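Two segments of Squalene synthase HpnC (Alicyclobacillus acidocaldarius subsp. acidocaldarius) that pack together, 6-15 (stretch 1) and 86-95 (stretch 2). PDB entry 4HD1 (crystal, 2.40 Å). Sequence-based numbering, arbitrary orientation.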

ATOM      1  N   SER A   6      10.589   5.541  23.778  1.00 72.47           N
ATOM      2  CA  SER A   6       9.538   4.611  24.217  1.00 75.60           C
ATOM      3  C   SER A   6       9.851   3.144  23.880  1.00 74.14           C
ATOM      4  O   SER A   6       9.067   2.243  24.179  1.00 77.61           O
ATOM      5  N   VAL A   7      11.011   2.929  23.267  1.00 73.35           N
ATOM      6  CA  VAL A   7      11.532   1.609  22.925  1.00 68.82           C
ATOM      7  C   VAL A   7      12.655   1.246  23.919  1.00 66.23           C
ATOM      8  O   VAL A   7      13.285   2.155  24.472  1.00 65.24           O
ATOM      9  N   PRO A   8      12.891  -0.065  24.180  1.00 66.01           N
ATOM     10  CA  PRO A   8      13.953  -0.448  25.125  1.00 65.41           C
ATOM     11  C   PRO A   8      15.337   0.005  24.663  1.00 66.85           C
ATOM     12  O   PRO A   8      15.630  -0.023  23.459  1.00 65.34           O
ATOM     13  N   VAL A   9      16.165   0.413  25.627  1.00 65.22           N
ATOM     14  CA  VAL A   9      17.503   0.968  25.384  1.00 64.58           C
ATOM     15  C   VAL A   9      18.331   0.173  24.365  1.00 65.50           C
ATOM     16  O   VAL A   9      18.946   0.771  23.479  1.00 63.33           O
ATOM     17  N   GLU A  10      18.329  -1.159  24.477  1.00 68.45           N
ATOM     18  CA  GLU A  10      19.135  -2.021  23.594  1.00 70.86           C
ATOM     19  C   GLU A  10      18.676  -1.951  22.153  1.00 66.75           C
ATOM     20  O   GLU A  10      19.459  -2.217  21.247  1.00 69.07           O
ATOM     21  N   LEU A  11      17.408  -1.607  21.941  1.00 66.24           N
ATOM     22  CA  LEU A  11      16.818  -1.614  20.595  1.00 63.56           C
ATOM     23  C   LEU A  11      16.749  -0.250  19.905  1.00 58.57           C
ATOM     24  O   LEU A  11      16.338  -0.164  18.747  1.00 59.78           O
ATOM     25  N   ARG A  12      17.154   0.808  20.599  1.00 56.68           N
ATOM     26  CA  ARG A  12      17.027   2.164  20.054  1.00 57.37           C
ATOM     27  C   ARG A  12      17.834   2.416  18.792  1.00 59.27           C
ATOM     28  O   ARG A  12      17.383   3.150  17.905  1.00 59.00           O
ATOM     29  N   GLY A  13      19.016   1.806  18.711  1.00 59.18           N
ATOM     30  CA  GLY A  13      19.838   1.884  17.511  1.00 59.06           C
ATOM     31  C   GLY A  13      19.140   1.276  16.311  1.00 57.60           C
ATOM     32  O   GLY A  13      19.079   1.893  15.245  1.00 57.20           O
ATOM     33  N   ASP A  14      18.595   0.074  16.488  1.00 57.26           N
ATOM     34  CA  ASP A  14      17.914  -0.632  15.403  1.00 59.66           C
ATOM     35  C   ASP A  14      16.675   0.113  14.916  1.00 59.01           C
ATOM     36  O   ASP A  14      16.402   0.145  13.713  1.00 61.16           O
ATOM     37  N   PHE A  15      15.932   0.708  15.848  1.00 56.97           N
ATOM     38  CA  PHE A  15      14.773   1.520  15.497  1.00 55.03           C
ATOM     39  C   PHE A  15      15.184   2.847  14.855  1.00 56.20           C
ATOM     40  O   PHE A  15      14.465   3.377  14.002  1.00 56.33           O
ATOM     41  N   THR A  86      19.370  -8.528  11.075  1.00 86.81           N
ATOM     42  CA  THR A  86      19.532  -7.155  10.583  1.00 83.13           C
ATOM     43  C   THR A  86      19.131  -6.189  11.698  1.00 76.17           C
ATOM     44  O   THR A  86      18.351  -6.563  12.577  1.00 76.45           O
ATOM     45  N   PRO A  87      19.664  -4.951  11.680  1.00 70.33           N
ATOM     46  CA  PRO A  87      19.045  -3.919  12.520  1.00 68.95           C
ATOM     47  C   PRO A  87      17.533  -3.758  12.240  1.00 65.84           C
ATOM     48  O   PRO A  87      16.723  -3.864  13.173  1.00 60.83           O
ATOM     49  N   ALA A  88      17.166  -3.539  10.974  1.00 64.34           N
ATOM     50  CA  ALA A  88      15.754  -3.392  10.579  1.00 60.93           C
ATOM     51  C   ALA A  88      14.863  -4.522  11.085  1.00 60.19           C
ATOM     52  O   ALA A  88      13.795  -4.269  11.641  1.00 58.73           O
ATOM     53  N   PHE A  89      15.310  -5.759  10.906  1.00 61.87           N
ATOM     54  CA  PHE A  89      14.519  -6.920  11.291  1.00 62.32           C
ATOM     55  C   PHE A  89      14.527  -7.216  12.789  1.00 63.87           C
ATOM     56  O   PHE A  89      13.603  -7.851  13.292  1.00 63.74           O
ATOM     57  N   ARG A  90      15.561  -6.771  13.500  1.00 64.48           N
ATOM     58  CA  ARG A  90      15.542  -6.816  14.961  1.00 65.46           C
ATOM     59  C   ARG A  90      14.468  -5.857  15.484  1.00 61.43           C
ATOM     60  O   ARG A  90      13.691  -6.213  16.372  1.00 60.28           O
ATOM     61  N   ALA A  91      14.408  -4.654  14.918  1.00 59.44           N
ATOM     62  CA  ALA A  91      13.349  -3.714  15.264  1.00 59.82           C
ATOM     63  C   ALA A  91      11.972  -4.309  14.932  1.00 60.36           C
ATOM     64  O   ALA A  91      11.068  -4.298  15.776  1.00 58.36           O
ATOM     65  N   LEU A  92      11.825  -4.857  13.724  1.00 58.75           N
ATOM     66  CA  LEU A  92      10.569  -5.499  13.328  1.00 59.80           C
ATOM     67  C   LEU A  92      10.169  -6.638  14.276  1.00 61.17           C
ATOM     68  O   LEU A  92       9.001  -6.754  14.649  1.00 60.21           O
ATOM     69  N   GLN A  93      11.148  -7.457  14.652  1.00 60.18           N
ATOM     70  CA  GLN A  93      10.988  -8.547  15.623  1.00 61.79           C
ATOM     71  C   GLN A  93      10.350  -8.099  16.945  1.00 60.72           C
ATOM     72  O   GLN A  93       9.461  -8.770  17.476  1.00 58.59           O
ATOM     73  N   PHE A  94      10.820  -6.973  17.473  1.00 58.30           N
ATOM     74  CA  PHE A  94      10.232  -6.389  18.665  1.00 59.13           C
ATOM     75  C   PHE A  94       8.800  -5.934  18.384  1.00 60.14           C
ATOM     76  O   PHE A  94       7.885  -6.262  19.144  1.00 62.03           O
ATOM     77  N   THR A  95       8.623  -5.199  17.287  1.00 57.93           N
ATOM     78  CA  THR A  95       7.305  -4.750  16.835  1.00 59.18           C
ATOM     79  C   THR A  95       6.313  -5.911  16.650  1.00 61.06           C
ATOM     80  O   THR A  95       5.207  -5.857  17.187  1.00 61.36           O
TER

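Stretch 2 presents one side of its helix, which runs from P87 through T95, to a stretch 1 that starts in loop and turn and is helical over R12 to F15. The backbones come closest at D14 and P87, whose CA atoms lie 4.5 Å apart, and remain near at F15 and A91, with CA to CA 5.4 Å. Near this close approach A91 points its small side chain toward stretch 1. Its methyl group is a low bump that fits beneath the F15 ring: A91 CB sits 3.6 Å from the centroid of the F15 ring, only 2° off the ring normal, a nearly ideal CH-pi contact.

F15 reaches this position although its CA-to-CB bond points sideways; with chi1 in the m well (-85°), the end of the side chain comes nearer, one ring face lying over A91. F15 CZ approaches A91 O to 3.2 Å, while T95 OG1 lies at the ring edge, 3.5 Å from F15 CZ. T95, itself an m rotamer, also has its hydroxyl bonded elsewhere in the structure.

One turn beyond R90, F94 is the large projection of stretch 2. Its t rotamer (chi1 -178°) carries the ring out toward the loop of stretch 1, where V7, P8, L11 and F15 line a hollow that receives one side of the ring. P8 CD lies 3.6 Å from F94 CZ, and L11 CD1 lies 3.6 Å from F94 CD1; V7 CG2 makes a looser contact, 4.1 Å from F94 CE2. The F15 tip meets the F94 ring at its edge, with F15 CZ 3.8 Å from F94 CD2, so the two aromatic rings interlock without stacking. L11, an m,t rotamer, also extends its other methyl group over the helix backbone, placing L11 CD2 4.0 Å from R90 O.

Near the closest backbone approach, D14 (chi1 m) points toward stretch 2. Its CB packs 3.3 Å from P87 O and its carboxylate meets R90 in a salt bridge, with D14 OD1 2.8 Å from R90 NH1. The same nitrogen donates a weak hydrogen bond to the other oxygen, R90 NH1 to D14 OD2 at 2.9 Å, so both carboxylate oxygens gather around one guanidinium nitrogen. R90 reaches the carboxylate with chi2 t and with chi1 (-95°) and chi3 (-98°) between wells, its end turning toward D14 at chi4 (116°).

R12 points out of reach of stretch 2 and instead ties the loop together, donating from R12 NE to V7 O at 3.0 Å and from R12 NH2 to V7 O at 3.2 Å.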

ATOM      1  CB  SER A   6       8.181   5.024  23.639  1.00 76.57           C
ATOM      2  OG  SER A   6       8.149   4.813  22.242  1.00 78.31           O
ATOM      3  CB  VAL A   7      11.993   1.624  21.443  1.00 67.66           C
ATOM      4  CG1 VAL A   7      13.381   1.020  21.237  1.00 63.17           C
ATOM      5  CG2 VAL A   7      10.943   0.970  20.556  1.00 68.33           C
ATOM      6  CB  PRO A   8      13.880  -1.981  25.147  1.00 63.57           C
ATOM      7  CG  PRO A   8      12.506  -2.305  24.677  1.00 66.41           C
ATOM      8  CD  PRO A   8      12.194  -1.252  23.653  1.00 65.82           C
ATOM      9  CB  VAL A   9      18.295   1.160  26.713  1.00 66.94           C
ATOM     10  CG1 VAL A   9      19.740   1.581  26.448  1.00 63.52           C
ATOM     11  CG2 VAL A   9      17.604   2.177  27.619  1.00 61.40           C
ATOM     12  CB  GLU A  10      19.111  -3.494  24.023  1.00 75.18           C
ATOM     13  CG  GLU A  10      18.946  -3.746  25.511  1.00 88.89           C
ATOM     14  CD  GLU A  10      17.500  -3.633  25.964  1.00 88.70           C
ATOM     15  OE1 GLU A  10      17.261  -3.045  27.040  1.00 86.12           O
ATOM     16  OE2 GLU A  10      16.608  -4.125  25.240  1.00 91.29           O
ATOM     17  CB  LEU A  11      15.427  -2.268  20.620  1.00 62.88           C
ATOM     18  CG  LEU A  11      15.408  -3.800  20.673  1.00 64.71           C
ATOM     19  CD1 LEU A  11      14.089  -4.324  21.223  1.00 62.39           C
ATOM     20  CD2 LEU A  11      15.700  -4.395  19.302  1.00 63.92           C
ATOM     21  CB  ARG A  12      17.348   3.214  21.111  1.00 57.52           C
ATOM     22  CG  ARG A  12      16.161   3.456  22.009  1.00 59.33           C
ATOM     23  CD  ARG A  12      16.475   4.381  23.150  1.00 62.28           C
ATOM     24  NE  ARG A  12      15.610   4.028  24.258  1.00 68.71           N
ATOM     25  CZ  ARG A  12      15.733   4.489  25.497  1.00 69.97           C
ATOM     26  NH1 ARG A  12      16.699   5.346  25.805  1.00 70.21           N
ATOM     27  NH2 ARG A  12      14.881   4.084  26.429  1.00 67.39           N
ATOM     28  CB  ASP A  14      17.536  -2.038  15.849  1.00 62.66           C
ATOM     29  CG  ASP A  14      18.732  -2.844  16.305  1.00 68.72           C
ATOM     30  OD1 ASP A  14      19.878  -2.484  15.949  1.00 70.68           O
ATOM     31  OD2 ASP A  14      18.527  -3.846  17.019  1.00 74.01           O
ATOM     32  CB  PHE A  15      13.858   1.739  16.706  1.00 52.53           C
ATOM     33  CG  PHE A  15      12.871   0.622  16.922  1.00 51.93           C
ATOM     34  CD1 PHE A  15      11.674   0.587  16.213  1.00 49.52           C
ATOM     35  CD2 PHE A  15      13.147  -0.412  17.817  1.00 53.38           C
ATOM     36  CE1 PHE A  15      10.765  -0.444  16.398  1.00 51.50           C
ATOM     37  CE2 PHE A  15      12.237  -1.449  18.010  1.00 53.33           C
ATOM     38  CZ  PHE A  15      11.043  -1.464  17.300  1.00 53.17           C
ATOM     39  CB  THR A  86      18.614  -6.929   9.357  1.00 86.41           C
ATOM     40  OG1 THR A  86      18.882  -7.940   8.383  1.00 98.67           O
ATOM     41  CG2 THR A  86      18.807  -5.540   8.705  1.00 78.93           C
ATOM     42  CB  PRO A  87      19.818  -2.654  12.142  1.00 69.04           C
ATOM     43  CG  PRO A  87      21.166  -3.158  11.746  1.00 68.01           C
ATOM     44  CD  PRO A  87      20.948  -4.502  11.111  1.00 68.34           C
ATOM     45  CB  ALA A  88      15.612  -3.245   9.069  1.00 56.82           C
ATOM     46  CB  PHE A  89      14.924  -8.152  10.480  1.00 64.30           C
ATOM     47  CG  PHE A  89      14.285  -8.211   9.119  1.00 65.59           C
ATOM     48  CD1 PHE A  89      12.950  -8.593   8.978  1.00 64.80           C
ATOM     49  CD2 PHE A  89      15.012  -7.882   7.978  1.00 65.65           C
ATOM     50  CE1 PHE A  89      12.356  -8.647   7.725  1.00 66.10           C
ATOM     51  CE2 PHE A  89      14.424  -7.935   6.721  1.00 64.49           C
ATOM     52  CZ  PHE A  89      13.094  -8.318   6.594  1.00 65.59           C
ATOM     53  CB  ARG A  90      16.919  -6.498  15.559  1.00 67.76           C
ATOM     54  CG  ARG A  90      17.760  -7.729  15.870  1.00 69.42           C
ATOM     55  CD  ARG A  90      19.115  -7.388  16.486  1.00 71.32           C
ATOM     56  NE  ARG A  90      20.167  -7.389  15.472  1.00 75.28           N
ATOM     57  CZ  ARG A  90      20.880  -6.326  15.102  1.00 75.35           C
ATOM     58  NH1 ARG A  90      20.693  -5.148  15.678  1.00 78.71           N
ATOM     59  NH2 ARG A  90      21.799  -6.450  14.158  1.00 76.60           N
ATOM     60  CB  ALA A  91      13.558  -2.378  14.567  1.00 58.18           C
ATOM     61  CB  LEU A  92      10.616  -5.997  11.878  1.00 58.95           C
ATOM     62  CG  LEU A  92       9.252  -6.325  11.252  1.00 58.90           C
ATOM     63  CD1 LEU A  92       8.424  -5.060  11.064  1.00 55.92           C
ATOM     64  CD2 LEU A  92       9.414  -7.061   9.929  1.00 57.13           C
ATOM     65  CB  GLN A  93      12.360  -9.143  15.909  1.00 62.71           C
ATOM     66  CG  GLN A  93      12.374 -10.496  16.575  1.00 65.58           C
ATOM     67  CD  GLN A  93      13.760 -11.111  16.515  1.00 70.43           C
ATOM     68  OE1 GLN A  93      14.011 -12.008  15.718  1.00 76.58           O
ATOM     69  NE2 GLN A  93      14.675 -10.605  17.335  1.00 63.84           N
ATOM     70  CB  PHE A  94      11.074  -5.223  19.174  1.00 57.56           C
ATOM     71  CG  PHE A  94      10.538  -4.602  20.429  1.00 58.81           C
ATOM     72  CD1 PHE A  94      10.610  -5.287  21.648  1.00 59.93           C
ATOM     73  CD2 PHE A  94       9.952  -3.341  20.401  1.00 58.31           C
ATOM     74  CE1 PHE A  94      10.110  -4.721  22.817  1.00 60.06           C
ATOM     75  CE2 PHE A  94       9.455  -2.769  21.568  1.00 59.57           C
ATOM     76  CZ  PHE A  94       9.530  -3.460  22.776  1.00 60.36           C
ATOM     77  CB  THR A  95       7.412  -3.897  15.555  1.00 57.98           C
ATOM     78  OG1 THR A  95       8.072  -2.659  15.863  1.00 55.63           O
ATOM     79  CG2 THR A  95       6.037  -3.604  14.978  1.00 57.18           C
TER